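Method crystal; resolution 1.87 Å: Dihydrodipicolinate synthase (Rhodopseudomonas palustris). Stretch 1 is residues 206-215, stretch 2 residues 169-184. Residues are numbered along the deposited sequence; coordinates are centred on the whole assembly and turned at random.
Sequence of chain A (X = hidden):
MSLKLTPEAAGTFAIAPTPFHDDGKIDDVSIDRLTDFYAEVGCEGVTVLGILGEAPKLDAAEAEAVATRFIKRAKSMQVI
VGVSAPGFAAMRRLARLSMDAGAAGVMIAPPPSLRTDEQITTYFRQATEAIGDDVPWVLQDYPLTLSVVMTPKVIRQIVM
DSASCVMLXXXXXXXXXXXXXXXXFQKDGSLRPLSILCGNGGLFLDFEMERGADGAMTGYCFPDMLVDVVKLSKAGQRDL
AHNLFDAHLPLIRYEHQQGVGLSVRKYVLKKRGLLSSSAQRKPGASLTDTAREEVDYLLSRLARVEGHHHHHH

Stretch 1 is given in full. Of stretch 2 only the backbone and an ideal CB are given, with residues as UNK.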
# COMPACT_ATOMS: atom_id res chain seq x y z
N ASP A 206 4.26 -7.34 28.66
CA ASP A 206 3.66 -7.85 29.88
C ASP A 206 2.80 -9.08 29.63
O ASP A 206 2.94 -10.10 30.30
CB ASP A 206 2.87 -6.74 30.60
CG ASP A 206 1.76 -6.14 29.74
OD1 ASP A 206 1.85 -6.16 28.50
OD2 ASP A 206 0.79 -5.62 30.33
N PHE A 207 1.91 -9.00 28.64
CA PHE A 207 1.04 -10.12 28.33
C PHE A 207 1.70 -11.15 27.42
O PHE A 207 1.34 -12.32 27.44
CB PHE A 207 -0.27 -9.62 27.74
CG PHE A 207 -1.17 -8.96 28.76
CD1 PHE A 207 -1.72 -9.70 29.80
CD2 PHE A 207 -1.46 -7.60 28.69
CE1 PHE A 207 -2.53 -9.10 30.76
CE2 PHE A 207 -2.27 -6.99 29.64
CZ PHE A 207 -2.80 -7.74 30.68
N GLU A 208 2.66 -10.71 26.61
CA GLU A 208 3.34 -11.64 25.72
C GLU A 208 4.07 -12.70 26.53
O GLU A 208 4.12 -13.87 26.14
CB GLU A 208 4.32 -10.88 24.81
CG GLU A 208 3.62 -10.16 23.67
CD GLU A 208 4.48 -9.10 23.03
OE1 GLU A 208 4.17 -8.68 21.89
OE2 GLU A 208 5.47 -8.67 23.66
N MSE A 209 4.62 -12.31 27.67
CA MSE A 209 5.31 -13.26 28.53
C MSE A 209 4.30 -14.26 29.08
O MSE A 209 4.58 -15.46 29.16
CB MSE A 209 6.03 -12.55 29.68
CG MSE A 209 7.22 -11.70 29.26
SE MSE A 209 8.51 -12.61 28.11
CE MSE A 209 8.99 -14.09 29.28
N GLU A 210 3.12 -13.77 29.44
CA GLU A 210 2.08 -14.64 29.98
C GLU A 210 1.60 -15.65 28.93
O GLU A 210 1.26 -16.80 29.25
CB GLU A 210 0.89 -13.81 30.49
CG GLU A 210 1.28 -12.82 31.59
CD GLU A 210 0.09 -12.12 32.21
OE1 GLU A 210 -1.05 -12.32 31.73
OE2 GLU A 210 0.30 -11.36 33.18
N ARG A 211 1.58 -15.23 27.67
CA ARG A 211 1.14 -16.11 26.59
C ARG A 211 2.15 -17.23 26.32
O ARG A 211 1.80 -18.25 25.72
CB ARG A 211 0.93 -15.32 25.30
CG ARG A 211 -0.21 -14.33 25.36
CD ARG A 211 -1.52 -15.03 25.68
NE ARG A 211 -2.65 -14.10 25.63
CZ ARG A 211 -3.68 -14.23 24.81
NH1 ARG A 211 -3.74 -15.25 23.97
NH2 ARG A 211 -4.66 -13.34 24.83
N GLY A 212 3.39 -17.04 26.74
CA GLY A 212 4.38 -18.07 26.53
C GLY A 212 5.63 -17.67 25.77
O GLY A 212 6.41 -18.54 25.37
N ALA A 213 5.82 -16.38 25.55
CA ALA A 213 7.02 -15.93 24.84
C ALA A 213 8.22 -16.28 25.72
O ALA A 213 8.08 -16.39 26.94
CB ALA A 213 6.97 -14.42 24.60
N ASP A 214 9.39 -16.45 25.11
CA ASP A 214 10.60 -16.80 25.85
C ASP A 214 11.31 -15.58 26.39
O ASP A 214 12.13 -15.67 27.30
CB ASP A 214 11.56 -17.58 24.95
CG ASP A 214 11.04 -18.95 24.61
OD1 ASP A 214 10.80 -19.74 25.55
OD2 ASP A 214 10.87 -19.24 23.41
N GLY A 215 10.99 -14.42 25.82
CA GLY A 215 11.62 -13.20 26.27
C GLY A 215 11.38 -12.05 25.33
O GLY A 215 10.40 -12.04 24.57
N UNK A 169 10.96 -13.51 15.77
CA UNK A 169 10.98 -12.24 16.46
C UNK A 169 9.54 -11.80 16.26
O UNK A 169 9.16 -11.34 15.19
CB UNK A 169 12.02 -11.25 15.93
N UNK A 170 8.74 -12.00 17.30
CA UNK A 170 7.32 -11.69 17.30
C UNK A 170 6.99 -10.22 17.47
O UNK A 170 7.16 -9.66 18.56
CB UNK A 170 6.63 -12.48 18.41
N UNK A 171 6.50 -9.59 16.41
CA UNK A 171 6.15 -8.18 16.46
C UNK A 171 4.75 -7.90 15.90
O UNK A 171 4.40 -6.75 15.63
CB UNK A 171 7.19 -7.37 15.69
N UNK A 172 3.95 -8.95 15.71
CA UNK A 172 2.60 -8.77 15.19
C UNK A 172 1.79 -7.94 16.19
O UNK A 172 2.01 -8.02 17.40
CB UNK A 172 1.93 -10.12 14.93
N UNK A 173 0.85 -7.17 15.67
CA UNK A 173 0.04 -6.29 16.50
C UNK A 173 -1.33 -6.09 15.85
O UNK A 173 -1.45 -5.39 14.84
CB UNK A 173 0.74 -4.95 16.71
N UNK A 174 -2.39 -6.70 16.41
CA UNK A 174 -2.41 -7.56 17.61
C UNK A 174 -1.73 -8.91 17.38
O UNK A 174 -1.92 -9.53 16.33
CB UNK A 174 -3.85 -7.79 18.06
N UNK A 175 -0.96 -9.37 18.36
CA UNK A 175 -0.28 -10.64 18.20
C UNK A 175 -0.32 -11.58 19.39
O UNK A 175 0.34 -12.62 19.37
CB UNK A 175 1.18 -10.37 17.85
N UNK A 176 -1.08 -11.25 20.42
CA UNK A 176 -1.13 -12.13 21.58
C UNK A 176 -1.65 -13.53 21.24
O UNK A 176 -1.07 -14.53 21.67
CB UNK A 176 -2.01 -11.50 22.66
N UNK A 177 -2.72 -13.61 20.45
CA UNK A 177 -3.28 -14.91 20.10
C UNK A 177 -2.32 -15.74 19.23
O UNK A 177 -2.34 -16.96 19.28
CB UNK A 177 -4.61 -14.72 19.37
N UNK A 178 -1.49 -15.07 18.44
CA UNK A 178 -0.53 -15.77 17.59
C UNK A 178 0.44 -16.58 18.44
O UNK A 178 0.80 -17.70 18.09
CB UNK A 178 0.23 -14.78 16.71
N UNK A 179 0.87 -16.01 19.56
CA UNK A 179 1.79 -16.72 20.43
C UNK A 179 1.11 -17.98 20.95
O UNK A 179 1.67 -19.08 20.86
CB UNK A 179 2.25 -15.83 21.59
N UNK A 180 -0.10 -17.83 21.46
CA UNK A 180 -0.86 -18.96 21.98
C UNK A 180 -1.04 -20.04 20.92
O UNK A 180 -0.85 -21.23 21.20
CB UNK A 180 -2.22 -18.49 22.49
N UNK A 181 -1.40 -19.64 19.70
CA UNK A 181 -1.60 -20.59 18.61
C UNK A 181 -0.32 -21.36 18.29
O UNK A 181 -0.34 -22.59 18.15
CB UNK A 181 -2.10 -19.86 17.36
N UNK A 182 0.80 -20.65 18.18
CA UNK A 182 2.09 -21.28 17.90
C UNK A 182 2.48 -22.26 19.01
O UNK A 182 2.97 -23.36 18.74
CB UNK A 182 3.18 -20.21 17.73
N UNK A 183 2.28 -21.87 20.27
CA UNK A 183 2.62 -22.78 21.36
C UNK A 183 1.73 -24.02 21.28
O UNK A 183 2.14 -25.12 21.65
CB UNK A 183 2.47 -22.09 22.72
N UNK A 184 0.52 -23.83 20.77
CA UNK A 184 -0.41 -24.93 20.62
C UNK A 184 0.07 -25.92 19.57
O UNK A 184 -0.11 -27.13 19.72
CB UNK A 184 -1.80 -24.40 20.25

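Position 169 lies in a strand, and its CB has nothing of stretch 1 within reach. Many side chains would suit. It is Lys169, whose NZ forms a salt bridge with OE1 of the residue at 171, 3.0 Å away.

At position 170 the CA-to-CB bond points toward stretch 1, but the CB itself is far from it. A long or flat polar side chain could approach the carboxylate of Glu208. The residue is His170. Its ring edge faces that carboxylate, with CD2 of His170 3.7 Å from OE1 of Glu208. Water 1 joins the two: it lies 3.0 Å from NE2 of His170 and donates to OE1 of Glu208 at 2.7 Å.

Position 171 points away from stretch 1, and the choice is wide. It is Glu171. Position 172 points sideways without direct contact, and many residues would suit. It is Asp172. Position 173 is likewise sideways and free of contact, so the choice is again wide. It is Trp173. A cis peptide bond precedes 174, a form far more common before proline. It is Pro174.

Position 175 is the N-cap of the helix. A CB here would come 2.5 Å from the carbonyl O of Asp172, so glycine is favoured. It is Gly175.

Position 176 points toward stretch 1, and its CB lies 3.9 Å from CZ of Arg211. Phe207 and the aliphatic part of Glu208 are near, so a medium apolar residue fits. It is Leu176. CB covers one face of the Arg211 guanidinium, CD1 lies 3.9 Å from CB of Phe207, and CD2 lies 3.6 Å from CG of Glu208.

At position 177 the CB points away but is 4.7 Å from NH1 of Arg211. An acid long enough to turn back would answer the charge. Glu177 does so, with chi1 and chi2 both m. Arg211 NH2 donates to Glu177 OE2 at 3.0 Å, and Arg211 NH1 to Glu177 OE1 at 3.2 Å, forming a salt bridge.

Position 178 points away and is unconstrained by stretch 1. Lys178 forms a salt bridge with Asp172.

Position 179 points toward stretch 1, its CB 4.0 Å from CB of Arg211. An aliphatic residue suits. It is Ile179. CG2 meets CB of Arg211 at 3.8 Å, and CD1 meets CG of Glu208 at the same distance.

Position 180 points sideways, its CB 3.9 Å from NH1 of Arg211. A short acceptor is suitable. In Thr180, OG1 accepts from Arg211 NH1 at 2.9 Å. Water 3, 2.6 Å from Thr180 OG1, donates to O of Arg211 at 2.7 Å.

Positions 181 and 182 are out of reach, and the choice is open. They are Thr181 and Leu182.

Position 183 points toward the turn after helix 206-211, which offers O of Gly212 and the carboxylate of Asp214. A long basic side chain could reach both. Arg183 donates from NE and NH2 to O of Gly212, at 3.0 and 2.9 Å. NH2 of Arg183 also makes a salt bridge with OD2 of Asp214 at 2.9 Å; the hydrogen bond within it is weak.

Position 184 is out of reach, so stretch 1 sets no preference. It is Gly184.

Stretch 2, residues 169-184: KHEDWPGLEKITTLRG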
# COMPACT_ATOMS: atom_id res chain seq x y z
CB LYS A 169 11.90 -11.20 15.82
CG LYS A 169 11.93 -9.91 16.64
CD LYS A 169 12.52 -8.73 15.89
CE LYS A 169 12.48 -7.49 16.77
NZ LYS A 169 12.90 -6.27 16.05
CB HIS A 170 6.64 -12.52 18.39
CG HIS A 170 5.18 -12.25 18.55
ND1 HIS A 170 4.22 -12.81 17.74
CD2 HIS A 170 4.51 -11.47 19.44
CE1 HIS A 170 3.02 -12.38 18.11
NE2 HIS A 170 3.17 -11.57 19.14
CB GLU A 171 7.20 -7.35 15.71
CG GLU A 171 8.61 -7.53 16.26
CD GLU A 171 9.56 -6.43 15.83
OE1 GLU A 171 10.24 -6.58 14.79
OE2 GLU A 171 9.60 -5.40 16.53
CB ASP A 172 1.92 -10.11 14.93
CG ASP A 172 0.76 -9.98 13.97
OD1 ASP A 172 0.46 -8.85 13.54
OD2 ASP A 172 0.14 -11.02 13.62
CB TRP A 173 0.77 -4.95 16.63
CG TRP A 173 0.02 -3.85 17.32
CD1 TRP A 173 -0.23 -3.74 18.66
CD2 TRP A 173 -0.55 -2.69 16.71
NE1 TRP A 173 -0.93 -2.58 18.91
CE2 TRP A 173 -1.14 -1.92 17.73
CE3 TRP A 173 -0.63 -2.23 15.38
CZ2 TRP A 173 -1.79 -0.71 17.48
CZ3 TRP A 173 -1.28 -1.02 15.13
CH2 TRP A 173 -1.85 -0.28 16.17
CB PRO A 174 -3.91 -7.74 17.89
CG PRO A 174 -4.55 -6.55 17.19
CD PRO A 174 -3.75 -6.46 15.92
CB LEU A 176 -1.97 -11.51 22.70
CG LEU A 176 -1.38 -10.25 23.34
CD1 LEU A 176 -2.30 -9.75 24.45
CD2 LEU A 176 0.01 -10.55 23.90
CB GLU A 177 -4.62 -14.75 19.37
CG GLU A 177 -5.72 -14.07 20.19
CD GLU A 177 -5.99 -14.74 21.54
OE1 GLU A 177 -5.78 -15.97 21.66
OE2 GLU A 177 -6.44 -14.04 22.47
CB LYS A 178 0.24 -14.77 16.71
CG LYS A 178 1.42 -15.37 15.96
CD LYS A 178 2.01 -14.38 14.96
CE LYS A 178 1.14 -14.26 13.71
NZ LYS A 178 1.66 -13.24 12.75
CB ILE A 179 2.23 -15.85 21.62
CG1 ILE A 179 2.96 -14.61 21.10
CG2 ILE A 179 3.14 -16.65 22.56
CD1 ILE A 179 3.42 -13.67 22.19
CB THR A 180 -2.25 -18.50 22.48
OG1 THR A 180 -2.07 -17.61 23.58
CG2 THR A 180 -3.09 -19.69 22.91
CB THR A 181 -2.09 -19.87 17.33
OG1 THR A 181 -3.37 -19.27 17.59
CG2 THR A 181 -2.23 -20.86 16.17
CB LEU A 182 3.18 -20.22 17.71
CG LEU A 182 3.06 -19.37 16.44
CD1 LEU A 182 4.08 -18.26 16.45
CD2 LEU A 182 3.24 -20.25 15.20
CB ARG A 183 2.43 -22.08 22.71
CG ARG A 183 3.48 -21.00 22.99
CD ARG A 183 4.90 -21.54 22.85
NE ARG A 183 5.91 -20.55 23.23
CZ ARG A 183 7.18 -20.57 22.81
NH1 ARG A 183 7.60 -21.52 22.00
NH2 ARG A 183 8.02 -19.62 23.20
O HOH W 1 1.84 -9.59 20.91
O HOH W 2 4.36 -8.02 19.11
O HOH W 3 -0.74 -18.97 25.35
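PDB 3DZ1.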